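Local coordinates for macro domain-containing protein (Thermosipho africanus, PDB 7OMU) that joins a DarT-family domain to a macro domain, the latter with adenosine-5-diphosphoribose bound in its pocket, at residues 82-87 against 170-175; 90-95 against 166-171; 349-354 against 377-382; 288-293 against 312-317. The protein carries 1 engineered substitution. All coordinates share one frame; numbering follows the deposited sequence.

The four contacts divide between the two halves of this protein. Interactions 1 and 2 belong to the DarT-family part and touch each other, with centres about 12 Å apart: helix 92-99 follows strand 82-86, and both contacts end on the same stretch, sharing Ala170 and Cys171. Interaction 4 comes next along the chain and interaction 3 last. Both reach the same seven-stranded sheet, that of the macro domain, with centres about 15 Å apart. Interactions 1 and 3, their centres about 42 Å apart, lie on opposite sides of the chain's centre. The set thus illustrates two separately built domains, each tying distant segments together around its own sheet.

Interaction 1 (82-87 against 170-175); sequences FANLYF and ACLVPQ. Engineered in segment 170-175: Ala170 (natural residue Glu).
The amide N of Cys171 gives its proton to Leu85 O at 2.8 Å, with an N-H...O angle of 164°, and Leu85 N returns a bond to Cys171 O. Two residues along, Ala83 and Val173 repeat the exchange, Ala83 N to Val173 O measuring 2.8 Å. These two hydrogen-bonded pairs lie among the non-hydrogen-bonded pairs Phe82-Pro174, Asn84-Leu172 and Tyr86-Ala170 of an antiparallel ladder. Phe82 carries much of the side-chain contact. Its CG stands beside the backbone N (chi1 -64°); CE2 of the ring lies 3.7 Å from Pro174 CB, while CB meets Leu172 CB at 3.8 Å and the two side chains cross at about a right angle. On the same face the amide of Asn84 approaches Leu172 CD2 through OD1, at 3.5 Å, and Ala170 CB through ND2; ND2 also lies above the centre of the Tyr86 ring. Ala170 is an engineered residue, glutamate in the natural sequence. The other face is apolar, with Leu85 CD1 against Val173 CG2 at 3.6 Å, and strand 25-31 covers Leu85 there. Strand 170-174 pairs on its other side with strand 123-125, and 82-86 is an outer strand of this four-stranded antiparallel sheet. The reciprocal bonds satisfy the backbone amides and carbonyls of Ala83, Leu85, Cys171 and Val173, Ala170 and Leu172 bond instead to the next strand, and the resulting register brings hydrophobic side chains together.

Interaction 2 (90-95 against 166-171); sequences RNPMLY and KIMAAC. Engineered in segment 166-171: Ala170 (natural residue Glu).
An N-capped helix start meets a type I beta turn where Asn91 and Pro92, at the head of helix 92-99, receive Ile167 and Met168, the central residues of the turn from Lys166 to Ala169. Met168 meets three residues of the helix start. Its CG lies 3.8 Å from Asn91 CG, the two side chains crossing at about a right angle, and a bend at chi3 (-86°) carries CE to Pro92 CB at 3.7 Å. The sulfur passes near the same helix start, 4.2 Å from Met93 CB. Ile167 meets the proline through its short branch, CG2 being 3.5 Å from Pro92 CD, while its CD1 approaches the carbonyl O of Arg90. Asn91 has a second task as the N-cap: OD1 accepts from Leu94 N at 3.3 Å, in a fairly straight bond (162°), and weakly from Met93 N. ND2 of the same amide donates to Gln88 O, so both ends of the group are held and the flank against Met168 is fixed in orientation. Tyr86, from strand 82-86, packs on Asn91, Met93 and Met168 alike. The guanidinium of Arg90 turns to Glu155 O through NH1.

Interaction 3 (349-354 against 377-382); sequences KSLAVP and TKLEIP
No aromatic ring takes part where Pro382 meets Ser350; the proline ring, puckered rather than flat, places CB 3.9 Å from Ser350 CB while its CD borders Lys349 O at 3.5 Å. One hydrogen bond crosses the contact, from Leu351 N to Pro382 O, 3.0 Å long with an angle of 148° at the hydrogen and the donor tilted 22° out of the carbonyl plane. Ser350 CA adds a C-H...O contact to the same oxygen at 3.4 Å. Ile381 lies against Lys349 O through CB and CG2. Its CG1 lies between the backbone N and the carbonyl carbon, and the extended chi2 (164°) places CD1 4.0 Å from Ser350 CA. Further inside, the methyls Leu351 CD2 and Leu379 CD2 touch at 3.6 Å, their side chains crossing at about a right angle. Helix 329-346 covers this apolar patch, Ile339 packing on both leucines, and Ser350 OG bonds to Gln240 N. Pro354, at the far end of 349-354, touches adenosine-5-diphosphoribose. Strand 351-354, helix 365-376 and the parallel neighbouring strand 383-386 form a beta-alpha-beta crossover, and this contact is where the loop leaving the helix enters the macro-domain sheet.

Interaction 4 (288-293 against 312-317); sequences YKRESS and TWFLLF
Tyr288 and Phe314 form an antiparallel hydrogen-bonded pair, Tyr288 N giving to Phe314 O at 2.7 Å and Phe314 N to Tyr288 O at 3.0 Å, before an inverse gamma turn centred on Lys289 bends the chain away from the strand. Tyr288 O also takes a weak bond from Arg290 N across that turn. Lys289 lies over the indole of Trp313: its CA stands 3.5 Å from the centroid of the five-membered ring in a CH-pi contact, 14° off the normal, and CG sits over the centre of the ring system. The lysine chain runs extended across the ring, CD lying 3.7 Å from Trp313 CH2, and NZ ends in a salt bridge with Glu346. The same indole meets Arg290 O at its edge, in plane, 3.5 Å from CD1. Arg290 runs side by side with Phe314, pointing the same way; its NE is 3.7 Å from Phe314 CE1, and the guanidinium and ring planes stand 78° apart. Arg290 CB covers the centre of one face of the Tyr288 ring. Asp266 joins the two polar ends, bonding to Tyr288 OH and forming a salt bridge with Arg290 NH1. Helix 265-275 packs on Tyr288 and Phe314, helix 294-298 flanks Arg290 and Thr312, and strand 313-318 lies between strand 241-246 and the outermost strand, 286-288.

Interaction 1 (82-87 against 170-175)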
loop_
_atom_site.group_PDB
_atom_site.type_symbol
_atom_site.label_atom_id
_atom_site.label_comp_id
_atom_site.label_asym_id
_atom_site.label_seq_id
_atom_site.Cartn_x
_atom_site.Cartn_y
_atom_site.Cartn_z
ATOM N N PHE A 82 18.688 -19.244 4.979
ATOM C CA PHE A 82 17.222 -19.413 5.156
ATOM C C PHE A 82 16.459 -18.790 3.981
ATOM O O PHE A 82 17.040 -17.981 3.229
ATOM C CB PHE A 82 16.768 -18.779 6.473
ATOM C CG PHE A 82 17.351 -19.418 7.707
ATOM C CD1 PHE A 82 18.606 -19.058 8.162
ATOM C CD2 PHE A 82 16.649 -20.384 8.410
ATOM C CE1 PHE A 82 19.148 -19.654 9.288
ATOM C CE2 PHE A 82 17.192 -20.977 9.539
ATOM C CZ PHE A 82 18.439 -20.608 9.978
ATOM N N ALA A 83 15.186 -19.171 3.846
ATOM C CA ALA A 83 14.217 -18.640 2.861
ATOM C C ALA A 83 13.227 -17.740 3.599
ATOM O O ALA A 83 12.617 -18.211 4.577
ATOM C CB ALA A 83 13.512 -19.778 2.166
ATOM N N ASN A 84 13.071 -16.497 3.139
ATOM C CA ASN A 84 12.325 -15.424 3.853
ATOM C C ASN A 84 10.851 -15.469 3.437
ATOM O O ASN A 84 10.533 -15.000 2.323
ATOM C CB ASN A 84 12.966 -14.059 3.588
ATOM C CG ASN A 84 12.517 -12.983 4.551
ATOM O OD1 ASN A 84 13.226 -12.659 5.498
ATOM N ND2 ASN A 84 11.351 -12.413 4.308
ATOM N N LEU A 85 9.994 -16.022 4.299
ATOM C CA LEU A 85 8.520 -16.084 4.109
ATOM C C LEU A 85 7.862 -15.000 4.968
ATOM O O LEU A 85 7.804 -15.185 6.195
ATOM C CB LEU A 85 8.022 -17.477 4.506
ATOM C CG LEU A 85 8.709 -18.648 3.807
ATOM C CD1 LEU A 85 8.065 -19.967 4.197
ATOM C CD2 LEU A 85 8.682 -18.474 2.299
ATOM N N TYR A 86 7.398 -13.913 4.351
ATOM C CA TYR A 86 6.760 -12.759 5.039
ATOM C C TYR A 86 5.363 -13.149 5.532
ATOM O O TYR A 86 4.683 -13.925 4.844
ATOM C CB TYR A 86 6.632 -11.556 4.101
ATOM C CG TYR A 86 7.925 -10.931 3.641
ATOM C CD1 TYR A 86 8.704 -10.178 4.505
ATOM C CD2 TYR A 86 8.351 -11.055 2.331
ATOM C CE1 TYR A 86 9.881 -9.581 4.086
ATOM C CE2 TYR A 86 9.525 -10.468 1.895
ATOM C CZ TYR A 86 10.294 -9.726 2.774
ATOM O OH TYR A 86 11.454 -9.153 2.337
ATOM N N PHE A 87 4.941 -12.602 6.674
ATOM C CA PHE A 87 3.541 -12.671 7.169
ATOM C C PHE A 87 2.690 -11.668 6.391
ATOM O O PHE A 87 1.482 -11.919 6.194
ATOM C CB PHE A 87 3.471 -12.362 8.664
ATOM C CG PHE A 87 4.155 -13.387 9.525
ATOM C CD1 PHE A 87 3.518 -14.574 9.840
ATOM C CD2 PHE A 87 5.436 -13.172 9.997
ATOM C CE1 PHE A 87 4.152 -15.528 10.615
ATOM C CE2 PHE A 87 6.069 -14.129 10.773
ATOM C CZ PHE A 87 5.423 -15.300 11.088
ATOM N N ALA A 170 8.822 -12.114 9.503
ATOM C CA ALA A 170 8.943 -13.269 8.589
ATOM C C ALA A 170 9.213 -14.552 9.373
ATOM O O ALA A 170 9.689 -14.481 10.526
ATOM C CB ALA A 170 10.042 -13.012 7.586
ATOM N N CYS A 171 8.899 -15.678 8.736
ATOM C CA CYS A 171 9.262 -17.053 9.152
ATOM C C CYS A 171 10.437 -17.512 8.288
ATOM O O CYS A 171 10.250 -17.612 7.065
ATOM C CB CYS A 171 8.067 -17.979 8.982
ATOM S SG CYS A 171 8.496 -19.730 9.104
ATOM N N LEU A 172 11.602 -17.742 8.899
ATOM C CA LEU A 172 12.845 -18.165 8.197
ATOM C C LEU A 172 12.938 -19.696 8.203
ATOM O O LEU A 172 13.092 -20.280 9.291
ATOM C CB LEU A 172 14.059 -17.536 8.883
ATOM C CG LEU A 172 14.027 -16.016 9.016
ATOM C CD1 LEU A 172 15.239 -15.527 9.789
ATOM C CD2 LEU A 172 13.958 -15.342 7.657
ATOM N N VAL A 173 12.819 -20.313 7.025
ATOM C CA VAL A 173 12.889 -21.789 6.815
ATOM C C VAL A 173 14.260 -22.095 6.225
ATOM O O VAL A 173 14.634 -21.508 5.210
ATOM C CB VAL A 173 11.758 -22.287 5.896
ATOM C CG1 VAL A 173 11.644 -23.797 5.918
ATOM C CG2 VAL A 173 10.420 -21.664 6.247
ATOM N N PRO A 174 15.053 -23.004 6.839
ATOM C CA PRO A 174 16.420 -23.253 6.382
ATOM C C PRO A 174 16.480 -24.033 5.061
ATOM O O PRO A 174 15.619 -24.857 4.822
ATOM C CB PRO A 174 17.040 -24.046 7.544
ATOM C CG PRO A 174 15.864 -24.764 8.177
ATOM C CD PRO A 174 14.690 -23.821 8.009
ATOM N N GLN A 175 17.491 -23.713 4.245
ATOM C CA GLN A 175 17.883 -24.403 2.986
ATOM C C GLN A 175 16.806 -24.207 1.916
ATOM O O GLN A 175 17.040 -23.385 1.012
ATOM C CB GLN A 175 18.176 -25.883 3.236
ATOM C CG GLN A 175 18.853 -26.567 2.057
ATOM C CD GLN A 175 19.281 -27.965 2.423
ATOM O OE1 GLN A 175 20.429 -28.204 2.792
ATOM N NE2 GLN A 175 18.344 -28.893 2.347
#

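Interaction 2 (90-95 against 166-171)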
loop_
_atom_site.group_PDB
_atom_site.type_symbol
_atom_site.label_atom_id
_atom_site.label_comp_id
_atom_site.label_asym_id
_atom_site.label_seq_id
_atom_site.Cartn_x
_atom_site.Cartn_y
_atom_site.Cartn_z
ATOM N N ARG A 90 2.642 -7.225 1.330
ATOM C CA ARG A 90 2.324 -5.826 0.939
ATOM C C ARG A 90 3.074 -4.891 1.892
ATOM O O ARG A 90 2.421 -4.305 2.782
ATOM C CB ARG A 90 0.810 -5.605 0.976
ATOM C CG ARG A 90 0.343 -4.303 0.345
ATOM C CD ARG A 90 -1.170 -4.188 0.426
ATOM N NE ARG A 90 -1.685 -2.915 -0.063
ATOM C CZ ARG A 90 -1.638 -1.762 0.610
ATOM N NH1 ARG A 90 -1.080 -1.703 1.812
ATOM N NH2 ARG A 90 -2.145 -0.663 0.074
ATOM N N ASN A 91 4.392 -4.756 1.681
ATOM C CA ASN A 91 5.372 -4.205 2.655
ATOM C C ASN A 91 6.443 -3.395 1.922
ATOM O O ASN A 91 6.519 -3.432 0.697
ATOM C CB ASN A 91 5.970 -5.348 3.481
ATOM C CG ASN A 91 6.825 -6.291 2.660
ATOM O OD1 ASN A 91 7.636 -5.862 1.842
ATOM N ND2 ASN A 91 6.658 -7.583 2.879
ATOM N N PRO A 92 7.312 -2.643 2.645
ATOM C CA PRO A 92 8.380 -1.853 2.025
ATOM C C PRO A 92 9.255 -2.527 0.957
ATOM O O PRO A 92 9.723 -1.825 0.085
ATOM C CB PRO A 92 9.276 -1.529 3.229
ATOM C CG PRO A 92 8.305 -1.385 4.363
ATOM C CD PRO A 92 7.274 -2.458 4.105
ATOM N N MET A 93 9.493 -3.836 1.071
ATOM C CA MET A 93 10.340 -4.594 0.115
ATOM C C MET A 93 9.622 -4.639 -1.234
ATOM O O MET A 93 10.227 -4.215 -2.242
ATOM C CB MET A 93 10.617 -6.023 0.592
ATOM C CG MET A 93 11.556 -6.791 -0.328
ATOM S SD MET A 93 13.099 -5.881 -0.616
ATOM C CE MET A 93 14.131 -6.589 0.669
ATOM N N LEU A 94 8.375 -5.116 -1.249
ATOM C CA LEU A 94 7.541 -5.183 -2.478
ATOM C C LEU A 94 7.429 -3.781 -3.087
ATOM O O LEU A 94 7.569 -3.653 -4.319
ATOM C CB LEU A 94 6.159 -5.748 -2.143
ATOM C CG LEU A 94 5.243 -5.972 -3.344
ATOM C CD1 LEU A 94 5.927 -6.794 -4.427
ATOM C CD2 LEU A 94 3.965 -6.655 -2.913
ATOM N N TYR A 95 7.216 -2.766 -2.249
ATOM C CA TYR A 95 7.132 -1.348 -2.672
ATOM C C TYR A 95 8.463 -0.913 -3.291
ATOM O O TYR A 95 8.428 -0.214 -4.318
ATOM C CB TYR A 95 6.771 -0.431 -1.506
ATOM C CG TYR A 95 6.273 0.912 -1.964
ATOM C CD1 TYR A 95 4.945 1.089 -2.312
ATOM C CD2 TYR A 95 7.133 1.990 -2.103
ATOM C CE1 TYR A 95 4.475 2.316 -2.749
ATOM C CE2 TYR A 95 6.680 3.222 -2.543
ATOM C CZ TYR A 95 5.345 3.385 -2.864
ATOM O OH TYR A 95 4.883 4.591 -3.303
ATOM N N LYS A 166 8.725 -3.754 11.574
ATOM C CA LYS A 166 7.850 -4.836 12.110
ATOM C C LYS A 166 7.035 -5.513 11.000
ATOM O O LYS A 166 6.825 -6.727 11.104
ATOM C CB LYS A 166 6.905 -4.289 13.186
ATOM C CG LYS A 166 7.591 -3.853 14.473
ATOM C CD LYS A 166 6.641 -3.372 15.546
ATOM C CE LYS A 166 7.369 -2.663 16.669
ATOM N NZ LYS A 166 6.532 -2.542 17.884
ATOM N N ILE A 167 6.576 -4.764 9.995
ATOM C CA ILE A 167 5.633 -5.270 8.949
ATOM C C ILE A 167 6.326 -6.327 8.075
ATOM O O ILE A 167 5.620 -7.164 7.472
ATOM C CB ILE A 167 5.063 -4.114 8.108
ATOM C CG1 ILE A 167 3.894 -4.593 7.249
ATOM C CG2 ILE A 167 6.146 -3.445 7.268
ATOM C CD1 ILE A 167 3.140 -3.483 6.567
ATOM N N MET A 168 7.658 -6.303 8.014
ATOM C CA MET A 168 8.466 -7.303 7.271
ATOM C C MET A 168 8.914 -8.421 8.216
ATOM O O MET A 168 9.899 -9.107 7.891
ATOM C CB MET A 168 9.679 -6.628 6.630
ATOM C CG MET A 168 9.277 -5.672 5.545
ATOM S SD MET A 168 10.683 -5.046 4.633
ATOM C CE MET A 168 11.148 -3.664 5.677
ATOM N N ALA A 169 8.211 -8.608 9.336
ATOM C CA ALA A 169 8.300 -9.829 10.166
ATOM C C ALA A 169 8.100 -11.025 9.238
ATOM O O ALA A 169 7.293 -10.907 8.276
ATOM C CB ALA A 169 7.276 -9.818 11.277
ATOM N N ALA A 170 8.822 -12.114 9.503
ATOM C CA ALA A 170 8.943 -13.269 8.589
ATOM C C ALA A 170 9.213 -14.552 9.373
ATOM O O ALA A 170 9.689 -14.481 10.526
ATOM C CB ALA A 170 10.042 -13.012 7.586
ATOM N N CYS A 171 8.899 -15.678 8.736
ATOM C CA CYS A 171 9.262 -17.053 9.152
ATOM C C CYS A 171 10.437 -17.512 8.288
ATOM O O CYS A 171 10.250 -17.612 7.065
ATOM C CB CYS A 171 8.067 -17.979 8.982
ATOM S SG CYS A 171 8.496 -19.730 9.104
#

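Interaction 3 (349-354 against 377-382)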
loop_
_atom_site.group_PDB
_atom_site.type_symbol
_atom_site.label_atom_id
_atom_site.label_comp_id
_atom_site.label_asym_id
_atom_site.label_seq_id
_atom_site.Cartn_x
_atom_site.Cartn_y
_atom_site.Cartn_z
ATOM N N LYS A 349 -0.532 18.542 -11.214
ATOM C CA LYS A 349 -0.373 17.663 -12.406
ATOM C C LYS A 349 -1.465 16.590 -12.410
ATOM O O LYS A 349 -1.941 16.248 -13.503
ATOM C CB LYS A 349 0.995 16.971 -12.423
ATOM C CG LYS A 349 2.204 17.894 -12.361
ATOM C CD LYS A 349 2.319 18.831 -13.529
ATOM C CE LYS A 349 3.638 19.577 -13.542
ATOM N NZ LYS A 349 3.695 20.563 -14.648
ATOM N N SER A 350 -1.808 16.051 -11.239
ATOM C CA SER A 350 -2.837 14.993 -11.058
ATOM C C SER A 350 -3.369 15.039 -9.620
ATOM O O SER A 350 -2.652 15.529 -8.736
ATOM C CB SER A 350 -2.294 13.633 -11.424
ATOM O OG SER A 350 -1.162 13.295 -10.641
ATOM N N LEU A 351 -4.590 14.556 -9.400
ATOM C CA LEU A 351 -5.362 14.822 -8.160
ATOM C C LEU A 351 -6.066 13.547 -7.667
ATOM O O LEU A 351 -6.723 12.861 -8.474
ATOM C CB LEU A 351 -6.367 15.935 -8.473
ATOM C CG LEU A 351 -7.131 16.493 -7.278
ATOM C CD1 LEU A 351 -6.196 17.220 -6.327
ATOM C CD2 LEU A 351 -8.237 17.418 -7.742
ATOM N N ALA A 352 -5.921 13.248 -6.378
ATOM C CA ALA A 352 -6.742 12.271 -5.634
ATOM C C ALA A 352 -7.538 13.032 -4.571
ATOM O O ALA A 352 -6.913 13.622 -3.677
ATOM C CB ALA A 352 -5.867 11.207 -5.015
ATOM N N VAL A 353 -8.864 13.050 -4.690
ATOM C CA VAL A 353 -9.780 13.584 -3.641
ATOM C C VAL A 353 -10.521 12.397 -3.033
ATOM O O VAL A 353 -10.964 11.503 -3.756
ATOM C CB VAL A 353 -10.749 14.648 -4.196
ATOM C CG1 VAL A 353 -10.018 15.775 -4.913
ATOM C CG2 VAL A 353 -11.784 14.049 -5.127
ATOM N N PRO A 354 -10.661 12.333 -1.690
ATOM C CA PRO A 354 -11.534 11.352 -1.058
ATOM C C PRO A 354 -12.978 11.846 -1.148
ATOM O O PRO A 354 -13.168 13.028 -1.318
ATOM C CB PRO A 354 -11.043 11.338 0.392
ATOM C CG PRO A 354 -10.595 12.758 0.625
ATOM C CD PRO A 354 -10.012 13.208 -0.701
ATOM N N THR A 377 -14.839 16.869 -13.228
ATOM C CA THR A 377 -14.877 16.406 -14.640
ATOM C C THR A 377 -14.286 17.507 -15.528
ATOM O O THR A 377 -13.697 17.172 -16.566
ATOM C CB THR A 377 -16.292 15.973 -15.046
ATOM O OG1 THR A 377 -16.161 15.141 -16.197
ATOM C CG2 THR A 377 -17.222 17.132 -15.322
ATOM N N LYS A 378 -14.416 18.768 -15.110
ATOM C CA LYS A 378 -13.861 19.944 -15.830
ATOM C C LYS A 378 -12.329 19.843 -15.888
ATOM O O LYS A 378 -11.766 20.284 -16.902
ATOM C CB LYS A 378 -14.286 21.252 -15.155
ATOM C CG LYS A 378 -15.784 21.530 -15.093
ATOM C CD LYS A 378 -16.102 22.907 -14.510
ATOM C CE LYS A 378 -17.409 23.011 -13.740
ATOM N NZ LYS A 378 -18.559 23.380 -14.602
ATOM N N LEU A 379 -11.677 19.295 -14.854
ATOM C CA LEU A 379 -10.189 19.219 -14.759
ATOM C C LEU A 379 -9.615 18.510 -15.989
ATOM O O LEU A 379 -10.121 17.427 -16.323
ATOM C CB LEU A 379 -9.779 18.477 -13.483
ATOM C CG LEU A 379 -9.461 19.368 -12.288
ATOM C CD1 LEU A 379 -10.623 20.306 -11.986
ATOM C CD2 LEU A 379 -9.111 18.531 -11.067
ATOM N N GLU A 380 -8.583 19.099 -16.606
ATOM C CA GLU A 380 -7.862 18.549 -17.789
ATOM C C GLU A 380 -6.617 17.779 -17.324
ATOM O O GLU A 380 -5.615 17.771 -18.068
ATOM C CB GLU A 380 -7.452 19.667 -18.749
ATOM C CG GLU A 380 -8.587 20.574 -19.192
ATOM C CD GLU A 380 -8.159 21.607 -20.227
ATOM O OE1 GLU A 380 -7.573 21.200 -21.252
ATOM O OE2 GLU A 380 -8.390 22.819 -20.005
ATOM N N ILE A 381 -6.684 17.151 -16.145
ATOM C CA ILE A 381 -5.590 16.327 -15.544
ATOM C C ILE A 381 -6.204 15.040 -15.001
ATOM O O ILE A 381 -7.410 14.990 -14.768
ATOM C CB ILE A 381 -4.863 17.110 -14.433
ATOM C CG1 ILE A 381 -5.839 17.680 -13.397
ATOM C CG2 ILE A 381 -3.981 18.192 -15.031
ATOM C CD1 ILE A 381 -5.184 18.116 -12.108
ATOM N N PRO A 382 -5.408 13.971 -14.770
ATOM C CA PRO A 382 -5.913 12.766 -14.114
ATOM C C PRO A 382 -6.518 13.099 -12.743
ATOM O O PRO A 382 -5.909 13.845 -12.003
ATOM C CB PRO A 382 -4.674 11.873 -13.959
ATOM C CG PRO A 382 -3.718 12.370 -15.021
ATOM C CD PRO A 382 -3.989 13.855 -15.134
#

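Interaction 4 (288-293 against 312-317)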
loop_
_atom_site.group_PDB
_atom_site.type_symbol
_atom_site.label_atom_id
_atom_site.label_comp_id
_atom_site.label_asym_id
_atom_site.label_seq_id
_atom_site.Cartn_x
_atom_site.Cartn_y
_atom_site.Cartn_z
ATOM N N TYR A 288 -0.369 22.463 0.191
ATOM C CA TYR A 288 0.991 22.249 0.750
ATOM C C TYR A 288 1.861 21.631 -0.344
ATOM O O TYR A 288 1.637 20.458 -0.674
ATOM C CB TYR A 288 0.912 21.347 1.986
ATOM C CG TYR A 288 2.213 21.019 2.678
ATOM C CD1 TYR A 288 3.332 21.826 2.573
ATOM C CD2 TYR A 288 2.299 19.908 3.500
ATOM C CE1 TYR A 288 4.508 21.515 3.234
ATOM C CE2 TYR A 288 3.465 19.586 4.174
ATOM C CZ TYR A 288 4.578 20.394 4.042
ATOM O OH TYR A 288 5.730 20.087 4.709
ATOM N N LYS A 289 2.795 22.408 -0.901
ATOM C CA LYS A 289 3.728 21.947 -1.960
ATOM C C LYS A 289 4.935 21.283 -1.288
ATOM O O LYS A 289 6.045 21.817 -1.388
ATOM C CB LYS A 289 4.089 23.112 -2.883
ATOM C CG LYS A 289 2.919 23.645 -3.699
ATOM C CD LYS A 289 3.308 24.708 -4.693
ATOM C CE LYS A 289 2.117 25.367 -5.351
ATOM N NZ LYS A 289 2.533 26.519 -6.186
ATOM N N ARG A 290 4.691 20.144 -0.638
ATOM C CA ARG A 290 5.676 19.337 0.129
ATOM C C ARG A 290 6.764 18.817 -0.819
ATOM O O ARG A 290 6.425 18.064 -1.755
ATOM C CB ARG A 290 4.936 18.181 0.808
ATOM C CG ARG A 290 5.609 17.622 2.051
ATOM C CD ARG A 290 4.689 16.624 2.726
ATOM N NE ARG A 290 5.099 15.253 2.487
ATOM C CZ ARG A 290 5.508 14.414 3.426
ATOM N NH1 ARG A 290 5.560 14.800 4.687
ATOM N NH2 ARG A 290 5.862 13.181 3.104
ATOM N N GLU A 291 8.025 19.191 -0.575
ATOM C CA GLU A 291 9.191 18.820 -1.426
ATOM C C GLU A 291 9.723 17.441 -1.012
ATOM O O GLU A 291 10.662 16.957 -1.668
ATOM C CB GLU A 291 10.268 19.908 -1.367
ATOM C CG GLU A 291 9.862 21.170 -2.119
ATOM C CD GLU A 291 10.890 22.287 -2.184
ATOM O OE1 GLU A 291 12.079 21.986 -2.439
ATOM O OE2 GLU A 291 10.495 23.464 -1.989
ATOM N N SER A 292 9.129 16.822 0.014
ATOM C CA SER A 292 9.477 15.467 0.525
ATOM C C SER A 292 9.173 14.419 -0.553
ATOM O O SER A 292 8.214 14.624 -1.319
ATOM C CB SER A 292 8.738 15.167 1.821
ATOM O OG SER A 292 9.458 14.256 2.642
ATOM N N SER A 293 9.977 13.352 -0.607
ATOM C CA SER A 293 9.828 12.195 -1.529
ATOM C C SER A 293 9.082 11.058 -0.820
ATOM O O SER A 293 9.600 10.554 0.195
ATOM C CB SER A 293 11.167 11.725 -2.030
ATOM O OG SER A 293 11.048 10.444 -2.628
ATOM N N THR A 312 4.944 14.667 -4.271
ATOM C CA THR A 312 3.604 14.429 -3.674
ATOM C C THR A 312 3.249 15.621 -2.781
ATOM O O THR A 312 3.878 15.780 -1.716
ATOM C CB THR A 312 3.549 13.100 -2.911
ATOM O OG1 THR A 312 3.956 12.054 -3.793
ATOM C CG2 THR A 312 2.167 12.793 -2.376
ATOM N N TRP A 313 2.291 16.430 -3.234
ATOM C CA TRP A 313 1.716 17.596 -2.514
ATOM C C TRP A 313 0.472 17.143 -1.751
ATOM O O TRP A 313 -0.087 16.093 -2.106
ATOM C CB TRP A 313 1.369 18.723 -3.497
ATOM C CG TRP A 313 2.537 19.332 -4.210
ATOM C CD1 TRP A 313 3.865 19.150 -3.946
ATOM C CD2 TRP A 313 2.473 20.277 -5.289
ATOM N NE1 TRP A 313 4.630 19.905 -4.796
ATOM C CE2 TRP A 313 3.803 20.605 -5.632
ATOM C CE3 TRP A 313 1.426 20.875 -5.997
ATOM C CZ2 TRP A 313 4.106 21.499 -6.658
ATOM C CZ3 TRP A 313 1.727 21.760 -7.007
ATOM C CH2 TRP A 313 3.049 22.070 -7.331
ATOM N N PHE A 314 0.061 17.918 -0.752
ATOM C CA PHE A 314 -1.163 17.689 0.052
ATOM C C PHE A 314 -2.058 18.921 -0.060
ATOM O O PHE A 314 -1.584 20.025 0.249
ATOM C CB PHE A 314 -0.812 17.404 1.513
ATOM C CG PHE A 314 -0.256 16.026 1.748
ATOM C CD1 PHE A 314 1.062 15.733 1.445
ATOM C CD2 PHE A 314 -1.062 15.021 2.251
ATOM C CE1 PHE A 314 1.570 14.463 1.664
ATOM C CE2 PHE A 314 -0.551 13.749 2.464
ATOM C CZ PHE A 314 0.766 13.470 2.174
ATOM N N LEU A 315 -3.298 18.725 -0.511
ATOM C CA LEU A 315 -4.345 19.773 -0.563
ATOM C C LEU A 315 -5.209 19.624 0.687
ATOM O O LEU A 315 -5.825 18.566 0.846
ATOM C CB LEU A 315 -5.174 19.610 -1.839
ATOM C CG LEU A 315 -6.250 20.673 -2.065
ATOM C CD1 LEU A 315 -5.623 22.049 -2.238
ATOM C CD2 LEU A 315 -7.112 20.332 -3.270
ATOM N N LEU A 316 -5.207 20.636 1.555
ATOM C CA LEU A 316 -6.067 20.698 2.763
ATOM C C LEU A 316 -7.409 21.312 2.361
ATOM O O LEU A 316 -7.439 22.499 1.997
ATOM C CB LEU A 316 -5.348 21.501 3.850
ATOM C CG LEU A 316 -3.969 20.959 4.227
ATOM C CD1 LEU A 316 -3.264 21.887 5.198
ATOM C CD2 LEU A 316 -4.077 19.555 4.806
ATOM N N PHE A 317 -8.466 20.503 2.409
ATOM C CA PHE A 317 -9.826 20.823 1.917
ATOM C C PHE A 317 -10.789 20.870 3.097
ATOM O O PHE A 317 -11.246 19.833 3.564
ATOM C CB PHE A 317 -10.254 19.765 0.902
ATOM C CG PHE A 317 -11.472 20.121 0.095
ATOM C CD1 PHE A 317 -12.706 20.278 0.703
ATOM C CD2 PHE A 317 -11.383 20.288 -1.277
ATOM C CE1 PHE A 317 -13.827 20.601 -0.041
ATOM C CE2 PHE A 317 -12.506 20.605 -2.022
ATOM C CZ PHE A 317 -13.724 20.764 -1.403
#